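Local coordinates for glycosyl hydrolase, family 31/fibronectin type III domain protein (Clostridium perfringens, PDB 4UAP), which binds N-acetylgalactosamine through a family 32 carbohydrate-binding module of a larger family 31 glycoside hydrolase, at residues A[34-38]-A[39-43]. Residues are numbered along the deposited sequence; the frame is centred on the assembly and turned at random.
Sequences SSRMD and LKWIF. With CA (calcium ion), chain D; NGA (2-acetamido-2-deoxy-beta-D-galactopyranose), chain C.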
loop_
_atom_site.group_PDB
_atom_site.type_symbol
_atom_site.label_atom_id
_atom_site.label_comp_id
_atom_site.label_asym_id
_atom_site.label_seq_id
_atom_site.Cartn_x
_atom_site.Cartn_y
_atom_site.Cartn_z
ATOM N N SER A 34 13.550 -5.151 6.035
ATOM C CA SER A 34 13.414 -6.360 5.233
ATOM C C SER A 34 11.952 -6.726 4.915
ATOM O O SER A 34 11.697 -7.580 4.062
ATOM C CB SER A 34 14.099 -7.528 5.945
ATOM O OG SER A 34 13.500 -7.757 7.208
ATOM N N SER A 35 11.002 -6.080 5.589
ATOM C CA SER A 35 9.569 -6.342 5.363
ATOM C C SER A 35 8.911 -5.415 4.337
ATOM O O SER A 35 7.871 -5.753 3.762
ATOM C CB SER A 35 8.785 -6.215 6.679
ATOM O OG SER A 35 9.281 -7.080 7.689
ATOM N N ARG A 36 9.502 -4.245 4.118
ATOM C CA ARG A 36 8.775 -3.127 3.518
ATOM C C ARG A 36 8.945 -2.937 2.016
ATOM O O ARG A 36 9.965 -3.322 1.441
ATOM C CB ARG A 36 9.193 -1.811 4.194
ATOM C CG ARG A 36 9.024 -1.761 5.703
ATOM C CD ARG A 36 9.094 -0.313 6.182
ATOM N NE ARG A 36 10.225 0.387 5.573
ATOM C CZ ARG A 36 11.440 0.481 6.109
ATOM N NH1 ARG A 36 11.707 -0.066 7.297
ATOM N NH2 ARG A 36 12.392 1.130 5.453
ATOM N N MET A 37 7.928 -2.322 1.408
ATOM C CA MET A 37 8.047 -1.630 0.128
ATOM C C MET A 37 8.343 -0.157 0.417
ATOM O O MET A 37 7.594 0.492 1.155
ATOM C CB MET A 37 6.757 -1.757 -0.700
ATOM C CG MET A 37 6.821 -1.110 -2.107
ATOM S SD MET A 37 5.256 -0.423 -2.732
ATOM C CE MET A 37 5.258 1.089 -1.789
ATOM N N ASP A 38 9.429 0.360 -0.155
ATOM C CA ASP A 38 9.838 1.749 0.027
ATOM C C ASP A 38 10.031 2.431 -1.329
ATOM O O ASP A 38 10.577 1.834 -2.256
ATOM C CB ASP A 38 11.163 1.844 0.805
ATOM C CG ASP A 38 10.999 1.742 2.331
ATOM O OD1 ASP A 38 9.987 1.210 2.845
ATOM O OD2 ASP A 38 11.929 2.203 3.024
ATOM N N LEU A 39 9.612 3.686 -1.433
ATOM C CA LEU A 39 10.051 4.548 -2.521
ATOM C C LEU A 39 11.577 4.650 -2.456
ATOM O O LEU A 39 12.155 4.466 -1.382
ATOM C CB LEU A 39 9.404 5.927 -2.397
ATOM C CG LEU A 39 8.523 6.360 -3.565
ATOM C CD1 LEU A 39 7.399 5.361 -3.788
ATOM C CD2 LEU A 39 7.982 7.774 -3.331
ATOM N N LYS A 40 12.226 4.942 -3.581
ATOM C CA LYS A 40 13.691 5.017 -3.617
ATOM C C LYS A 40 14.274 5.850 -2.474
ATOM O O LYS A 40 13.849 6.987 -2.235
ATOM C CB LYS A 40 14.176 5.601 -4.949
ATOM C CG LYS A 40 14.118 4.651 -6.133
ATOM C CD LYS A 40 14.721 5.311 -7.375
ATOM C CE LYS A 40 14.585 4.414 -8.599
ATOM N NZ LYS A 40 14.951 3.001 -8.309
ATOM N N TRP A 41 15.246 5.283 -1.770
ATOM C CA TRP A 41 15.926 6.030 -0.711
ATOM C C TRP A 41 16.767 7.163 -1.286
ATOM O O TRP A 41 17.300 7.054 -2.392
ATOM C CB TRP A 41 16.816 5.111 0.125
ATOM C CG TRP A 41 16.063 4.133 0.972
ATOM C CD1 TRP A 41 14.729 3.816 0.888
ATOM C CD2 TRP A 41 16.602 3.332 2.025
ATOM N NE1 TRP A 41 14.413 2.872 1.834
ATOM C CE2 TRP A 41 15.542 2.557 2.545
ATOM C CE3 TRP A 41 17.880 3.210 2.595
ATOM C CZ2 TRP A 41 15.722 1.662 3.605
ATOM C CZ3 TRP A 41 18.057 2.317 3.647
ATOM C CH2 TRP A 41 16.982 1.555 4.141
ATOM N N ILE A 42 16.860 8.253 -0.537
ATOM C CA ILE A 42 17.693 9.381 -0.907
ATOM C C ILE A 42 19.063 9.258 -0.247
ATOM O O ILE A 42 19.158 9.300 0.975
ATOM C CB ILE A 42 17.063 10.718 -0.480
ATOM C CG1 ILE A 42 15.616 10.814 -0.965
ATOM C CG2 ILE A 42 17.901 11.881 -0.995
ATOM C CD1 ILE A 42 15.466 10.593 -2.418
ATOM N N PHE A 43 20.111 9.119 -1.056
ATOM C CA PHE A 43 21.459 8.862 -0.548
ATOM C C PHE A 43 22.373 10.078 -0.603
ATOM O O PHE A 43 23.349 10.151 0.139
ATOM C CB PHE A 43 22.117 7.728 -1.335
ATOM C CG PHE A 43 21.495 6.379 -1.098
ATOM C CD1 PHE A 43 21.862 5.621 -0.007
ATOM C CD2 PHE A 43 20.551 5.868 -1.982
ATOM C CE1 PHE A 43 21.301 4.378 0.214
ATOM C CE2 PHE A 43 19.989 4.631 -1.767
ATOM C CZ PHE A 43 20.360 3.881 -0.672
HETATM CA CA CA D . 5.858 -7.035 3.774
HETATM C C1 NGA C . 16.026 7.141 5.754
HETATM C C2 NGA C . 15.418 5.967 6.516
HETATM C C3 NGA C . 15.120 4.836 5.555
HETATM C C4 NGA C . 14.283 5.378 4.404
HETATM C C5 NGA C . 15.095 6.450 3.676
HETATM C C6 NGA C . 14.409 7.129 2.498
HETATM C C7 NGA C . 15.938 5.412 8.863
HETATM C C8 NGA C . 16.980 4.885 9.807
HETATM N N2 NGA C . 16.310 5.501 7.579
HETATM O O1 NGA C . 15.922 8.284 6.569
HETATM O O3 NGA C . 14.464 3.824 6.280
HETATM O O4 NGA C . 13.101 5.939 4.933
HETATM O O5 NGA C . 15.362 7.494 4.565
HETATM O O6 NGA C . 15.232 8.184 2.007
HETATM O O7 NGA C . 14.818 5.730 9.286
#
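D38 OD2 accepts two hydrogen bonds, one from R36 and one from W41. W41 NE1 donates to D38 OD2 at 2.8 Å, on the anti lone pair of that oxygen, which lies tilted from the indole plane. R36 NH2 meets D38 OD2 on the syn side at 2.7 Å, almost straight at 177°. R36 NE binds D38 OD1 at 2.9 Å, making a side-on, two-pronged salt bridge. A bend at chi3 (-46°) brings the guanidinium round to the carboxylate. R36 NH2 also lies 3.8 Å from W41 CZ2, which sits at the edge of the guanidinium. The two planes are 14° apart, but they do not stack. D38 thus ties R36 and W41 together and probably fixes the tilt of the indole. The N-acetylgalactosamine ring lies over one face of that indole, with NGA C4 3.6 Å from W41 CE2. This is consistent with a CH-pi contact, as in other sugar-binding sites with an aromatic platform. I42 N donates to NGA O6 at 3.0 Å, and R75 also hydrogen-bonds the sugar. Next to R36, S35 O is a calcium ligand, so metal site and sugar pocket adjoin in sequence. Strand 37-38 pairs antiparallel with strand 141-149 at one end of the beta-sandwich, and M37 and L39 pack on strand 55-61.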